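Dipeptidase AC. Metallo peptidase. MEROPS family M19 (Rhodobacter sphaeroides, PDB 3LY0) probably hydrolyses dipeptides as a TIM-barrel metallodipeptidase, and binds two zinc ions together with a phosphinate mimic of L-Ala-D-Ala. Local coordinates at residues A[52-57]-A[345-350]; A[122-127]-A[350-355]. One frame throughout, in Å; residues are numbered along the deposited sequence.

Interaction 1: A[52-57]-A[345-350]; sequences GGFFAI and ENWYGL
F54 and W347 form an edge-to-face aromatic pair inside the TIM-barrel fold, where barrel strand 50-57 meets the late helix 336-354. The tight part is small: CE2 and CZ, at the rim of the phenyl ring, come over one face of the indole. F54 CE2 sits 3.9 Å from W347 CE3, toward the edge of the six-membered ring. That ring and the phenyl ring have centroids 5.1 Å apart and planes inclined at 59°. Flat and apolar, phenylalanine meets the indole reaching out from the helix with no polar group to satisfy; chi1 of -67° sets its CG opposite the carbonyl carbon and sends the ring toward the helix. Tryptophan offers a broad face, and its buried NE1 donates to M303 O.

The contact has no solvent side. Its loose part is also interior: L350 CB points toward the strand, yet L350 CD1 stays 5.4 Å from F54 CZ, the side chain resting on P228 and M260. The pair lies behind the metal site: the F54 side chain is about 5 Å from that of zinc ligand H13 and about 9 Å from a zinc ion. F54 CZ completes the aromatic contact, 3.9 Å from W347 CZ3.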
loop_
_atom_site.group_PDB
_atom_site.type_symbol
_atom_site.label_atom_id
_atom_site.label_comp_id
_atom_site.label_asym_id
_atom_site.label_seq_id
_atom_site.Cartn_x
_atom_site.Cartn_y
_atom_site.Cartn_z
ATOM N N GLY A 52 -2.011 -0.238 -13.259
ATOM C CA GLY A 52 -3.058 -0.406 -12.275
ATOM C C GLY A 52 -2.456 -0.568 -10.897
ATOM O O GLY A 52 -1.240 -0.536 -10.718
ATOM N N GLY A 53 -3.327 -0.755 -9.912
ATOM C CA GLY A 53 -2.850 -0.951 -8.557
ATOM C C GLY A 53 -3.948 -1.104 -7.531
ATOM O O GLY A 53 -5.144 -1.100 -7.851
ATOM N N PHE A 54 -3.517 -1.254 -6.278
ATOM C CA PHE A 54 -4.429 -1.233 -5.147
ATOM C C PHE A 54 -4.753 0.223 -4.814
ATOM O O PHE A 54 -3.833 1.027 -4.577
ATOM C CB PHE A 54 -3.771 -1.847 -3.905
ATOM C CG PHE A 54 -3.488 -3.329 -3.990
ATOM C CD1 PHE A 54 -4.261 -4.237 -3.268
ATOM C CD2 PHE A 54 -2.410 -3.813 -4.721
ATOM C CE1 PHE A 54 -3.977 -5.603 -3.303
ATOM C CE2 PHE A 54 -2.116 -5.164 -4.752
ATOM C CZ PHE A 54 -2.901 -6.065 -4.047
ATOM N N PHE A 55 -6.047 0.534 -4.771
ATOM C CA PHE A 55 -6.543 1.855 -4.392
ATOM C C PHE A 55 -7.083 1.792 -2.969
ATOM O O PHE A 55 -8.103 1.159 -2.711
ATOM C CB PHE A 55 -7.622 2.313 -5.387
ATOM C CG PHE A 55 -7.062 2.725 -6.717
ATOM C CD1 PHE A 55 -6.902 4.070 -7.032
ATOM C CD2 PHE A 55 -6.659 1.765 -7.634
ATOM C CE1 PHE A 55 -6.344 4.455 -8.254
ATOM C CE2 PHE A 55 -6.093 2.139 -8.850
ATOM C CZ PHE A 55 -5.945 3.477 -9.158
ATOM N N ALA A 56 -6.366 2.435 -2.056
ATOM C CA ALA A 56 -6.683 2.350 -0.641
ATOM C C ALA A 56 -7.832 3.245 -0.228
ATOM O O ALA A 56 -7.885 4.429 -0.582
ATOM C CB ALA A 56 -5.444 2.676 0.191
ATOM N N ILE A 57 -8.735 2.649 0.541
ATOM C CA ILE A 57 -9.730 3.368 1.319
ATOM C C ILE A 57 -9.136 3.489 2.716
ATOM O O ILE A 57 -8.961 2.489 3.408
ATOM C CB ILE A 57 -11.041 2.571 1.372
ATOM C CG1 ILE A 57 -11.663 2.468 -0.029
ATOM C CG2 ILE A 57 -12.012 3.178 2.391
ATOM C CD1 ILE A 57 -12.735 1.424 -0.140
ATOM N N GLU A 345 4.688 -8.711 -12.757
ATOM C CA GLU A 345 4.399 -10.150 -12.759
ATOM C C GLU A 345 4.270 -10.721 -11.350
ATOM O O GLU A 345 3.433 -11.584 -11.096
ATOM C CB GLU A 345 5.438 -10.942 -13.564
ATOM C CG GLU A 345 5.460 -10.614 -15.053
ATOM C CD GLU A 345 6.510 -11.406 -15.810
ATOM O OE1 GLU A 345 7.321 -12.098 -15.163
ATOM O OE2 GLU A 345 6.540 -11.319 -17.056
ATOM N N ASN A 346 5.097 -10.239 -10.430
ATOM C CA ASN A 346 5.046 -10.750 -9.065
ATOM C C ASN A 346 3.702 -10.463 -8.386
ATOM O O ASN A 346 3.150 -11.336 -7.719
ATOM C CB ASN A 346 6.211 -10.216 -8.224
ATOM C CG ASN A 346 7.544 -10.822 -8.630
ATOM O OD1 ASN A 346 7.587 -11.807 -9.365
ATOM N ND2 ASN A 346 8.634 -10.246 -8.151
ATOM N N TRP A 347 3.183 -9.246 -8.533
ATOM C CA TRP A 347 1.855 -8.968 -7.988
ATOM C C TRP A 347 0.813 -9.890 -8.593
ATOM O O TRP A 347 -0.045 -10.399 -7.876
ATOM C CB TRP A 347 1.417 -7.517 -8.194
ATOM C CG TRP A 347 1.885 -6.623 -7.084
ATOM C CD1 TRP A 347 2.704 -5.531 -7.193
ATOM C CD2 TRP A 347 1.586 -6.762 -5.687
ATOM N NE1 TRP A 347 2.922 -4.977 -5.957
ATOM C CE2 TRP A 347 2.246 -5.711 -5.012
ATOM C CE3 TRP A 347 0.819 -7.671 -4.940
ATOM C CZ2 TRP A 347 2.165 -5.541 -3.628
ATOM C CZ3 TRP A 347 0.732 -7.493 -3.564
ATOM C CH2 TRP A 347 1.407 -6.436 -2.924
ATOM N N TYR A 348 0.865 -10.092 -9.907
ATOM C CA TYR A 348 -0.161 -10.917 -10.539
ATOM C C TYR A 348 -0.115 -12.349 -10.016
ATOM O O TYR A 348 -1.158 -12.951 -9.769
ATOM C CB TYR A 348 -0.059 -10.889 -12.071
ATOM C CG TYR A 348 -0.224 -9.526 -12.712
ATOM C CD1 TYR A 348 -0.780 -8.454 -12.020
ATOM C CD2 TYR A 348 0.173 -9.315 -14.026
ATOM C CE1 TYR A 348 -0.929 -7.211 -12.618
ATOM C CE2 TYR A 348 0.033 -8.072 -14.633
ATOM C CZ TYR A 348 -0.519 -7.023 -13.923
ATOM O OH TYR A 348 -0.663 -5.792 -14.517
ATOM N N GLY A 349 1.089 -12.890 -9.853
ATOM C CA GLY A 349 1.251 -14.207 -9.261
ATOM C C GLY A 349 0.722 -14.257 -7.836
ATOM O O GLY A 349 0.032 -15.199 -7.459
ATOM N N LEU A 350 1.056 -13.243 -7.037
ATOM C CA LEU A 350 0.572 -13.163 -5.665
ATOM C C LEU A 350 -0.966 -13.176 -5.625
ATOM O O LEU A 350 -1.577 -13.864 -4.794
ATOM C CB LEU A 350 1.133 -11.904 -4.986
ATOM C CG LEU A 350 0.690 -11.616 -3.542
ATOM C CD1 LEU A 350 -0.711 -11.006 -3.476
ATOM C CD2 LEU A 350 0.776 -12.863 -2.665
#

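Interaction 2: A[122-127]-A[350-355]; sequences EVRSCH and LLERTW. Unlike the reference sequence in segment 350-355: T354 (reference Ser).
R124 and E352 close the outer side of a helix-helix contact on the TIM barrel, joining helix 120-129 to the end of helix 336-354. The salt bridge is side-on and bidentate: R124 NE donates to E352 OE1 at 2.8 Å, and R124 NH1 to E352 OE2 at 3.0 Å. Both bonds are nearly straight, at 164° and 168°, and each carboxylate oxygen takes one N-H. The acceptors lie close to the guanidinium plane, but the carboxylate is turned 51° from it and is met from above its own plane. Long side chains suit this position: R124 runs extended from CG to NE and E352 extends beyond CG, bridging the gap between the helices at the protein surface.

Beneath the ion pair the contact is apolar. V123 CG2 packs against L351 CD1 at 4.2 Å and approaches the edge of the W355 ring, whose NE1 donates to R160 O. L351 CD2 lies over one indole face, while branched V123 and L351 fill the interior side without polar groups to pair.

In the last turn, backbone carbonyls are also engaged. L351 O accepts from both T354 N and W355 N, and the T354 hydroxyl turns back along its own helix, where OG1 donates to L350 O at 2.9 Å.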
loop_
_atom_site.group_PDB
_atom_site.type_symbol
_atom_site.label_atom_id
_atom_site.label_comp_id
_atom_site.label_asym_id
_atom_site.label_seq_id
_atom_site.Cartn_x
_atom_site.Cartn_y
_atom_site.Cartn_z
ATOM N N GLU A 122 -9.323 -10.857 -14.364
ATOM C CA GLU A 122 -9.690 -9.517 -14.798
ATOM C C GLU A 122 -8.477 -8.590 -14.814
ATOM O O GLU A 122 -8.288 -7.797 -15.736
ATOM C CB GLU A 122 -10.791 -8.934 -13.914
ATOM C CG GLU A 122 -12.162 -9.575 -14.153
ATOM C CD GLU A 122 -13.247 -9.104 -13.186
ATOM O OE1 GLU A 122 -12.965 -8.306 -12.268
ATOM O OE2 GLU A 122 -14.406 -9.532 -13.357
ATOM N N VAL A 123 -7.647 -8.684 -13.783
ATOM C CA VAL A 123 -6.434 -7.887 -13.749
ATOM C C VAL A 123 -5.542 -8.174 -14.962
ATOM O O VAL A 123 -5.057 -7.252 -15.613
ATOM C CB VAL A 123 -5.655 -8.121 -12.446
ATOM C CG1 VAL A 123 -4.304 -7.426 -12.513
ATOM C CG2 VAL A 123 -6.467 -7.635 -11.240
ATOM N N ARG A 124 -5.322 -9.450 -15.257
ATOM C CA ARG A 124 -4.473 -9.811 -16.389
ATOM C C ARG A 124 -5.079 -9.379 -17.723
ATOM O O ARG A 124 -4.352 -8.995 -18.640
ATOM C CB ARG A 124 -4.178 -11.310 -16.400
ATOM C CG ARG A 124 -3.229 -11.781 -15.302
ATOM C CD ARG A 124 -2.728 -13.173 -15.640
ATOM N NE ARG A 124 -1.933 -13.792 -14.588
ATOM C CZ ARG A 124 -0.621 -13.621 -14.447
ATOM N NH1 ARG A 124 0.022 -14.241 -13.474
ATOM N NH2 ARG A 124 0.043 -12.821 -15.273
ATOM N N SER A 125 -6.401 -9.436 -17.831
ATOM C CA SER A 125 -7.061 -9.014 -19.052
ATOM C C SER A 125 -6.866 -7.516 -19.227
ATOM O O SER A 125 -6.576 -7.046 -20.318
ATOM C CB SER A 125 -8.546 -9.376 -19.030
ATOM O OG SER A 125 -9.160 -9.033 -20.256
ATOM N N CYS A 126 -7.004 -6.764 -18.139
ATOM C CA CYS A 126 -6.754 -5.331 -18.193
ATOM C C CYS A 126 -5.332 -5.030 -18.649
ATOM O O CYS A 126 -5.114 -4.116 -19.446
ATOM C CB CYS A 126 -7.008 -4.687 -16.827
ATOM S SG CYS A 126 -8.758 -4.515 -16.414
ATOM N N HIS A 127 -4.374 -5.804 -18.145
ATOM C CA HIS A 127 -2.974 -5.613 -18.494
ATOM C C HIS A 127 -2.803 -5.786 -19.999
ATOM O O HIS A 127 -2.214 -4.936 -20.671
ATOM C CB HIS A 127 -2.085 -6.600 -17.729
ATOM C CG HIS A 127 -0.621 -6.412 -17.978
ATOM N ND1 HIS A 127 0.210 -5.748 -17.099
ATOM C CD2 HIS A 127 0.160 -6.788 -19.019
ATOM C CE1 HIS A 127 1.439 -5.735 -17.582
ATOM N NE2 HIS A 127 1.434 -6.356 -18.748
ATOM N N LEU A 350 1.056 -13.243 -7.037
ATOM C CA LEU A 350 0.572 -13.163 -5.665
ATOM C C LEU A 350 -0.966 -13.176 -5.625
ATOM O O LEU A 350 -1.577 -13.864 -4.794
ATOM C CB LEU A 350 1.133 -11.904 -4.986
ATOM C CG LEU A 350 0.690 -11.616 -3.542
ATOM C CD1 LEU A 350 -0.711 -11.006 -3.476
ATOM C CD2 LEU A 350 0.776 -12.863 -2.665
ATOM N N LEU A 351 -1.591 -12.415 -6.516
ATOM C CA LEU A 351 -3.050 -12.371 -6.548
ATOM C C LEU A 351 -3.618 -13.752 -6.829
ATOM O O LEU A 351 -4.597 -14.157 -6.215
ATOM C CB LEU A 351 -3.561 -11.359 -7.571
ATOM C CG LEU A 351 -3.194 -9.897 -7.299
ATOM C CD1 LEU A 351 -3.682 -9.020 -8.451
ATOM C CD2 LEU A 351 -3.747 -9.423 -5.957
ATOM N N GLU A 352 -2.982 -14.486 -7.734
ATOM C CA GLU A 352 -3.463 -15.820 -8.078
ATOM C C GLU A 352 -3.291 -16.772 -6.897
ATOM O O GLU A 352 -4.173 -17.594 -6.612
ATOM C CB GLU A 352 -2.768 -16.335 -9.347
ATOM C CG GLU A 352 -3.174 -15.555 -10.593
ATOM C CD GLU A 352 -2.380 -15.926 -11.834
ATOM O OE1 GLU A 352 -2.934 -15.778 -12.943
ATOM O OE2 GLU A 352 -1.217 -16.363 -11.701
ATOM N N ARG A 353 -2.172 -16.646 -6.186
ATOM C CA ARG A 353 -1.938 -17.474 -5.010
ATOM C C ARG A 353 -2.901 -17.178 -3.866
ATOM O O ARG A 353 -3.134 -18.034 -3.014
ATOM C CB ARG A 353 -0.498 -17.330 -4.510
ATOM C CG ARG A 353 0.555 -17.799 -5.492
ATOM C CD ARG A 353 1.897 -18.032 -4.808
ATOM N NE ARG A 353 2.499 -16.825 -4.233
ATOM C CZ ARG A 353 3.070 -15.861 -4.951
ATOM N NH1 ARG A 353 3.098 -15.939 -6.273
ATOM N NH2 ARG A 353 3.609 -14.813 -4.346
ATOM N N THR A 354 -3.464 -15.974 -3.852
ATOM C CA THR A 354 -4.287 -15.515 -2.735
ATOM C C THR A 354 -5.775 -15.669 -3.006
ATOM O O THR A 354 -6.531 -16.153 -2.157
ATOM C CB THR A 354 -4.039 -14.031 -2.468
ATOM O OG1 THR A 354 -2.672 -13.856 -2.094
ATOM C CG2 THR A 354 -4.924 -13.536 -1.337
ATOM N N TRP A 355 -6.189 -15.221 -4.184
ATOM C CA TRP A 355 -7.590 -15.253 -4.565
ATOM C C TRP A 355 -7.949 -16.629 -5.113
ATOM O O TRP A 355 -9.129 -16.954 -5.260
ATOM C CB TRP A 355 -7.874 -14.175 -5.610
ATOM C CG TRP A 355 -7.787 -12.744 -5.103
ATOM C CD1 TRP A 355 -7.802 -12.315 -3.799
ATOM C CD2 TRP A 355 -7.686 -11.564 -5.907
ATOM N NE1 TRP A 355 -7.711 -10.946 -3.750
ATOM C CE2 TRP A 355 -7.642 -10.460 -5.029
ATOM C CE3 TRP A 355 -7.629 -11.333 -7.286
ATOM C CZ2 TRP A 355 -7.549 -9.153 -5.485
ATOM C CZ3 TRP A 355 -7.541 -10.038 -7.736
ATOM C CH2 TRP A 355 -7.500 -8.957 -6.837
#

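Both interactions use helix 336-354 and share L350, but they join it to different layers of the barrel. Interaction 1 is core, reaching inward to strand 50-57 near the zinc site through aromatic rings alone. Interaction 2 lies farther out, about 17 Å from the chain centre against 9 Å, and sets a charged pair at the surface above an apolar layer facing inward. Their centres are 8 Å apart and they touch directly: F54 CZ packs on L351 CD2 at 4.0 Å, and Y348 OH makes a probable hydrogen bond to H127 ND1. Y348 of segment 345-350 also packs against V123 and R124, tying segment 122-127 to the preceding turn of the shared helix.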